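PhiAB6 tailspike (Unidentified phage, PDB 5JS4) fragments the exopolysaccharide of Acinetobacter baumannii, working as a beta-helical trimer that presumably lets the phage reach its host cell. Local coordinates at residues R569-D574 against Y580-T585; V562-K567 against T585-S590; A536-L539 against G544-T547. One frame throughout, in Å; residues are numbered along the deposited sequence.

Overall arrangement
Reading from the N terminus, after an N-terminal part the chain runs through the long series of parallel strands of the beta-helix. Contact 3 comes soon after, where 536-539 and 544-547 close a short hairpin loop. The chain then passes through strand 551-556 and enters strand 566-573, which hairpins back as strand 579-586. Contact 1 closes the turn of this second hairpin and is nested inside the wider loop closed by contact 2 at its other end. The two share T585, and D584 reaches K567 between them; their centres lie about 17 Å apart. Contact 3 touches neither. All three contacts also meet the second subunit, so both hairpins take part in trimer assembly.

Contact 1: R569-D574 against Y580-T585; sequences RVIGAD and YLASDT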
# COMPACT_ATOMS: atom_id res chain seq x y z
N ARG A 569 7.95 2.02 -31.89
CA ARG A 569 9.15 1.41 -31.35
C ARG A 569 10.36 2.24 -31.73
O ARG A 569 10.50 2.63 -32.89
CB ARG A 569 9.29 -0.01 -31.87
CG ARG A 569 10.53 -0.74 -31.39
CD ARG A 569 10.37 -2.24 -31.57
NE ARG A 569 11.66 -2.92 -31.66
CZ ARG A 569 11.81 -4.23 -31.83
NH1 ARG A 569 10.75 -5.03 -31.91
NH2 ARG A 569 13.03 -4.75 -31.91
N VAL A 570 11.24 2.50 -30.76
CA VAL A 570 12.47 3.23 -31.04
C VAL A 570 13.36 2.40 -31.96
O VAL A 570 13.61 1.22 -31.70
CB VAL A 570 13.22 3.65 -29.75
CG1 VAL A 570 13.70 2.44 -28.96
CG2 VAL A 570 14.38 4.58 -30.08
N ILE A 571 13.82 3.02 -33.05
CA ILE A 571 14.69 2.33 -34.01
C ILE A 571 15.97 3.09 -34.35
O ILE A 571 16.82 2.58 -35.07
CB ILE A 571 13.94 1.98 -35.32
CG1 ILE A 571 13.46 3.24 -36.05
CG2 ILE A 571 12.77 1.05 -35.03
CD1 ILE A 571 13.06 2.98 -37.49
N GLY A 572 16.09 4.31 -33.84
CA GLY A 572 17.24 5.15 -34.15
C GLY A 572 17.04 6.57 -33.68
O GLY A 572 16.30 6.82 -32.73
N ALA A 573 17.72 7.50 -34.35
CA ALA A 573 17.65 8.92 -34.03
C ALA A 573 17.27 9.72 -35.26
O ALA A 573 17.59 9.33 -36.38
CB ALA A 573 19.00 9.41 -33.52
N ASP A 574 16.59 10.85 -35.05
CA ASP A 574 16.38 11.81 -36.13
C ASP A 574 17.64 12.66 -36.31
O ASP A 574 18.64 12.42 -35.64
CB ASP A 574 15.11 12.65 -35.90
CG ASP A 574 15.21 13.57 -34.69
OD1 ASP A 574 16.33 13.92 -34.26
OD2 ASP A 574 14.14 13.94 -34.17
N TYR A 580 13.91 8.39 -32.47
CA TYR A 580 12.89 8.23 -33.49
C TYR A 580 12.11 6.95 -33.21
O TYR A 580 12.66 5.85 -33.26
CB TYR A 580 13.48 8.18 -34.90
CG TYR A 580 12.39 7.95 -35.93
CD1 TYR A 580 11.45 8.93 -36.20
CD2 TYR A 580 12.27 6.73 -36.59
CE1 TYR A 580 10.44 8.72 -37.11
CE2 TYR A 580 11.26 6.51 -37.51
CZ TYR A 580 10.35 7.51 -37.76
OH TYR A 580 9.34 7.29 -38.67
N LEU A 581 10.82 7.11 -32.93
CA LEU A 581 9.91 5.99 -32.73
C LEU A 581 9.15 5.75 -34.03
O LEU A 581 8.43 6.63 -34.51
CB LEU A 581 8.94 6.25 -31.57
CG LEU A 581 9.47 5.90 -30.17
CD1 LEU A 581 10.71 6.69 -29.80
CD2 LEU A 581 8.38 6.09 -29.13
N ALA A 582 9.32 4.56 -34.61
CA ALA A 582 8.67 4.18 -35.86
C ALA A 582 7.35 3.49 -35.56
O ALA A 582 7.21 2.82 -34.54
CB ALA A 582 9.57 3.25 -36.65
N SER A 583 6.39 3.64 -36.47
CA SER A 583 5.04 3.11 -36.31
C SER A 583 4.82 1.90 -37.20
O SER A 583 5.21 1.90 -38.36
CB SER A 583 4.01 4.18 -36.64
OG SER A 583 4.04 5.22 -35.68
N ASP A 584 4.16 0.87 -36.65
CA ASP A 584 3.79 -0.28 -37.45
C ASP A 584 2.36 -0.16 -37.98
O ASP A 584 1.65 0.83 -37.70
CB ASP A 584 4.07 -1.60 -36.70
CG ASP A 584 2.95 -2.03 -35.76
OD1 ASP A 584 2.05 -1.24 -35.42
OD2 ASP A 584 2.98 -3.22 -35.35
N THR A 585 1.96 -1.16 -38.76
CA THR A 585 0.61 -1.27 -39.30
C THR A 585 0.19 -2.73 -39.18
O THR A 585 0.93 -3.64 -39.56
CB THR A 585 0.57 -0.87 -40.79
OG1 THR A 585 1.06 0.47 -40.94
CG2 THR A 585 -0.85 -0.95 -41.34
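I571 and A582 meet through their methyl groups, with I571 CD1 standing 3.6 Å from A582 CB. The isoleucine runs alongside Y580 and reaches the ring at its edge, where I571 CG1 is 3.7 Å from Y580 CD2. A chi1 of 63° tucks CG1 between the backbone N and the carbonyl carbon and brings the end of the chain over to the partner strand. On the other face of the sheet, V570 CB packs against L581 CD1 at 3.9 Å.

This is the turn end of the antiparallel hairpin 566-573/579-586, and I571 and G572 together lie opposite Y580, as in a beta bulge. I571 N lies 3.1 Å from Y580 O, nearly in line with the C=O, while Y580 N returns a bond to G572 O (2.9 Å) from above that carbonyl's plane. Regular pairing follows at R569 and A582: R569 N reaches A582 O at 2.9 Å, and A582 N reaches R569 O at 2.8 Å.

At the polar edge, the R569 guanidinium leaves for D584 and the L565 carbonyl of the second subunit. Y580 joins Y596 and H598 around a bound malonic acid, and H598 meets the tyrosine ring edge-to-face.

Contact 2: V562-K567 against T585-S590; sequences VTPLVK and TYTKLS
The carbonyl oxygen of Y586 has two neighbours here: the ring of P564, with P564 CB 3.5 Å from Y586 O, and a water that sits 2.8 Å from Y586 O. That water also accepts from the backbone of L565, 2.9 Å from L565 N, although its bond to Y586 O has competing acceptors nearby. A second water makes the matching bridge the other way round, donating to L565 O at 2.8 Å and accepting from Y586 N, also at 2.8 Å. L565 and Y586 are two residues past the backbone-bonded pair K567 and D584, so in a regular antiparallel register they would bond directly; here the strands have splayed and water carries both links.

Direct side-chain packing is slight. The P564 ring lies beside T587, pointing the same way, and P564 CG is 4.1 Å from T587 CG2. With chi1 at 71°, T587 sends CG2 back beside its own N, on the proline side, and OG1 toward the following turn. There T587 OG1 accepts from L589 N at 3.0 Å and more weakly from S590 N, an ST turn, while T587 N bonds to S590 O at 2.9 Å and tightens the bend.

Around this frayed end, L565 packs on E554 and H556 of strand 551-556, and V566 and K567 pair in parallel with a strand of the second subunit. Y586 reaches into the third subunit, its OH bonded to the G594 carbonyl there and its side chain packed on that subunit's I571; in its own chain it also touches R591 of strand 591-597.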
# COMPACT_ATOMS: atom_id res chain seq x y z
N VAL A 562 -13.17 -0.59 -32.37
CA VAL A 562 -12.80 -1.64 -33.32
C VAL A 562 -11.79 -1.17 -34.37
O VAL A 562 -11.67 -1.76 -35.44
CB VAL A 562 -14.04 -2.25 -34.01
CG1 VAL A 562 -14.87 -3.04 -33.01
CG2 VAL A 562 -14.88 -1.18 -34.70
N THR A 563 -11.05 -0.11 -34.05
CA THR A 563 -9.94 0.32 -34.89
C THR A 563 -8.76 -0.62 -34.67
O THR A 563 -8.70 -1.32 -33.66
CB THR A 563 -9.48 1.74 -34.52
OG1 THR A 563 -9.11 1.78 -33.14
CG2 THR A 563 -10.60 2.75 -34.77
N PRO A 564 -7.80 -0.63 -35.61
CA PRO A 564 -6.55 -1.31 -35.32
C PRO A 564 -5.73 -0.54 -34.29
O PRO A 564 -6.07 0.59 -33.94
CB PRO A 564 -5.83 -1.33 -36.67
CG PRO A 564 -6.38 -0.16 -37.40
CD PRO A 564 -7.81 -0.04 -36.96
N LEU A 565 -4.67 -1.17 -33.80
CA LEU A 565 -3.68 -0.50 -32.96
C LEU A 565 -2.50 -0.11 -33.82
O LEU A 565 -2.27 -0.68 -34.87
CB LEU A 565 -3.17 -1.42 -31.86
CG LEU A 565 -4.15 -2.06 -30.90
CD1 LEU A 565 -3.39 -2.86 -29.85
CD2 LEU A 565 -5.02 -1.01 -30.24
N VAL A 566 -1.73 0.86 -33.33
CA VAL A 566 -0.43 1.16 -33.89
C VAL A 566 0.59 1.00 -32.77
O VAL A 566 0.41 1.57 -31.69
CB VAL A 566 -0.36 2.58 -34.47
CG1 VAL A 566 1.06 2.95 -34.86
CG2 VAL A 566 -1.29 2.70 -35.67
N LYS A 567 1.63 0.23 -33.03
CA LYS A 567 2.73 0.12 -32.09
C LYS A 567 3.87 0.99 -32.58
O LYS A 567 4.18 1.02 -33.77
CB LYS A 567 3.16 -1.34 -31.94
CG LYS A 567 2.09 -2.19 -31.28
CD LYS A 567 2.61 -3.55 -30.86
CE LYS A 567 3.53 -3.46 -29.64
NZ LYS A 567 3.95 -4.81 -29.19
N THR A 585 1.96 -1.16 -38.76
CA THR A 585 0.61 -1.27 -39.30
C THR A 585 0.19 -2.73 -39.18
O THR A 585 0.93 -3.64 -39.56
CB THR A 585 0.57 -0.87 -40.79
OG1 THR A 585 1.06 0.47 -40.94
CG2 THR A 585 -0.85 -0.95 -41.34
N TYR A 586 -1.00 -2.96 -38.64
CA TYR A 586 -1.57 -4.30 -38.58
C TYR A 586 -3.08 -4.14 -38.66
O TYR A 586 -3.76 -3.98 -37.65
CB TYR A 586 -1.13 -5.02 -37.31
CG TYR A 586 -1.42 -6.52 -37.23
CD1 TYR A 586 -2.21 -7.19 -38.17
CD2 TYR A 586 -0.92 -7.26 -36.17
CE1 TYR A 586 -2.47 -8.55 -38.05
CE2 TYR A 586 -1.18 -8.61 -36.04
CZ TYR A 586 -1.95 -9.25 -36.98
OH TYR A 586 -2.19 -10.60 -36.84
N THR A 587 -3.57 -4.15 -39.89
CA THR A 587 -5.00 -4.10 -40.17
C THR A 587 -5.42 -5.44 -40.73
O THR A 587 -4.62 -6.36 -40.86
CB THR A 587 -5.33 -3.00 -41.19
OG1 THR A 587 -4.86 -3.40 -42.49
CG2 THR A 587 -4.70 -1.66 -40.80
N LYS A 588 -6.69 -5.56 -41.09
CA LYS A 588 -7.15 -6.77 -41.76
C LYS A 588 -6.47 -7.00 -43.11
O LYS A 588 -6.41 -8.14 -43.57
CB LYS A 588 -8.66 -6.72 -41.96
CG LYS A 588 -9.45 -7.11 -40.74
CD LYS A 588 -10.92 -7.11 -41.07
CE LYS A 588 -11.73 -7.81 -40.00
NZ LYS A 588 -13.17 -7.61 -40.32
N LEU A 589 -5.97 -5.94 -43.73
CA LEU A 589 -5.44 -6.00 -45.09
C LEU A 589 -3.95 -5.70 -45.24
O LEU A 589 -3.42 -5.87 -46.33
CB LEU A 589 -6.24 -5.06 -45.99
CG LEU A 589 -7.70 -5.46 -46.20
CD1 LEU A 589 -8.44 -4.34 -46.91
CD2 LEU A 589 -7.80 -6.75 -46.98
N SER A 590 -3.29 -5.28 -44.17
CA SER A 590 -1.89 -4.83 -44.27
C SER A 590 -1.09 -5.09 -43.00
O SER A 590 -1.54 -4.77 -41.91
CB SER A 590 -1.86 -3.33 -44.58
OG SER A 590 -0.54 -2.84 -44.70
O HOH W 1 -3.75 -3.66 -34.89
O HOH W 2 -2.44 -0.73 -37.65

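Contact 3: A536-L539 against G544-T547; sequences AKML and GFKT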
# COMPACT_ATOMS: atom_id res chain seq x y z
N ALA A 536 -4.98 -17.77 -17.22
CA ALA A 536 -4.35 -16.51 -17.60
C ALA A 536 -3.63 -15.84 -16.42
O ALA A 536 -4.17 -15.73 -15.33
CB ALA A 536 -5.37 -15.55 -18.19
N LYS A 537 -2.39 -15.43 -16.65
CA LYS A 537 -1.65 -14.65 -15.67
C LYS A 537 -0.58 -13.86 -16.41
O LYS A 537 0.14 -14.41 -17.23
CB LYS A 537 -0.99 -15.55 -14.62
CG LYS A 537 -0.23 -14.80 -13.53
CD LYS A 537 0.20 -15.71 -12.38
CE LYS A 537 0.87 -14.92 -11.26
NZ LYS A 537 1.31 -15.79 -10.13
N MET A 538 -0.50 -12.56 -16.12
CA MET A 538 0.56 -11.72 -16.67
C MET A 538 1.49 -11.32 -15.55
O MET A 538 1.05 -11.04 -14.43
CB MET A 538 -0.01 -10.47 -17.34
CG MET A 538 -0.56 -10.70 -18.74
SD MET A 538 0.58 -11.40 -19.95
CE MET A 538 1.91 -10.22 -19.94
N LEU A 539 2.78 -11.28 -15.87
CA LEU A 539 3.84 -10.95 -14.94
C LEU A 539 4.82 -9.99 -15.61
O LEU A 539 5.27 -10.26 -16.73
CB LEU A 539 4.56 -12.24 -14.52
CG LEU A 539 5.89 -12.16 -13.78
CD1 LEU A 539 5.75 -11.43 -12.46
CD2 LEU A 539 6.45 -13.56 -13.56
N GLY A 544 11.22 -8.02 -18.77
CA GLY A 544 10.09 -7.96 -19.69
C GLY A 544 8.87 -8.63 -19.09
O GLY A 544 8.52 -8.37 -17.94
N PHE A 545 8.25 -9.51 -19.87
CA PHE A 545 6.94 -10.06 -19.53
C PHE A 545 6.89 -11.57 -19.59
O PHE A 545 7.59 -12.20 -20.39
CB PHE A 545 5.88 -9.48 -20.46
CG PHE A 545 5.85 -7.98 -20.46
CD1 PHE A 545 5.28 -7.30 -19.40
CD2 PHE A 545 6.44 -7.26 -21.49
CE1 PHE A 545 5.26 -5.92 -19.38
CE2 PHE A 545 6.42 -5.88 -21.47
CZ PHE A 545 5.83 -5.21 -20.42
N LYS A 546 6.05 -12.14 -18.73
CA LYS A 546 5.79 -13.57 -18.74
C LYS A 546 4.29 -13.82 -18.66
O LYS A 546 3.57 -13.10 -17.97
CB LYS A 546 6.51 -14.27 -17.58
CG LYS A 546 8.02 -14.09 -17.63
CD LYS A 546 8.72 -14.97 -16.62
CE LYS A 546 10.23 -14.85 -16.74
NZ LYS A 546 10.90 -15.76 -15.77
N THR A 547 3.83 -14.84 -19.38
CA THR A 547 2.42 -15.18 -19.44
C THR A 547 2.22 -16.62 -18.96
O THR A 547 3.07 -17.47 -19.17
CB THR A 547 1.83 -15.02 -20.86
OG1 THR A 547 0.47 -15.49 -20.88
CG2 THR A 547 2.65 -15.77 -21.91
O HOH W 3 -1.93 -15.00 -19.46
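L539 and K546 face each other as an antiparallel hydrogen-bonded pair at the tight heart of this contact. L539 N reaches K546 O at 2.9 Å and K546 N reaches L539 O at 2.9 Å. L539 O also takes a CA-H contact from F545 CA, 3.3 Å away, and K537 O one from T547 CA, 3.3 Å away. The side chains of L539 and K546 lie side by side and meet through aliphatic carbons, with L539 CD2 4.1 Å from K546 CD; beyond that the extended lysine chain leads its ammonium away from the contact.

On the face that carries M538 and T547, the thioether does the packing. M538 is bent at chi2 (-57°) and chi3 (-58°), which bends the chain so that its end approaches the partner strand. M538 SD comes to rest 3.9 Å from T547 CB, and the terminal methyl M538 CE reaches F545 CB at 4.1 Å. F545 itself continues inward, its ring meeting F545 of each of the other two subunits edge-to-face.

The K537/T547 end of the pairing is wetter. In place of a direct bond, a water links the two strands there, donating to T547 OG1 at 2.8 Å and accepting from K537 N. T547 OG1 has a further partner in the T551 carbonyl, and the K537 ammonium bonds to the L509 carbonyl.

Two strands joined by a short turn in this way make a beta hairpin. Here it follows the parallel coils of the beta-helix: 537-541 pairs antiparallel with 526-530, while 544-547 pairs in parallel with a strand of the third subunit, so the sheet crosses the interface of the tailspike trimer.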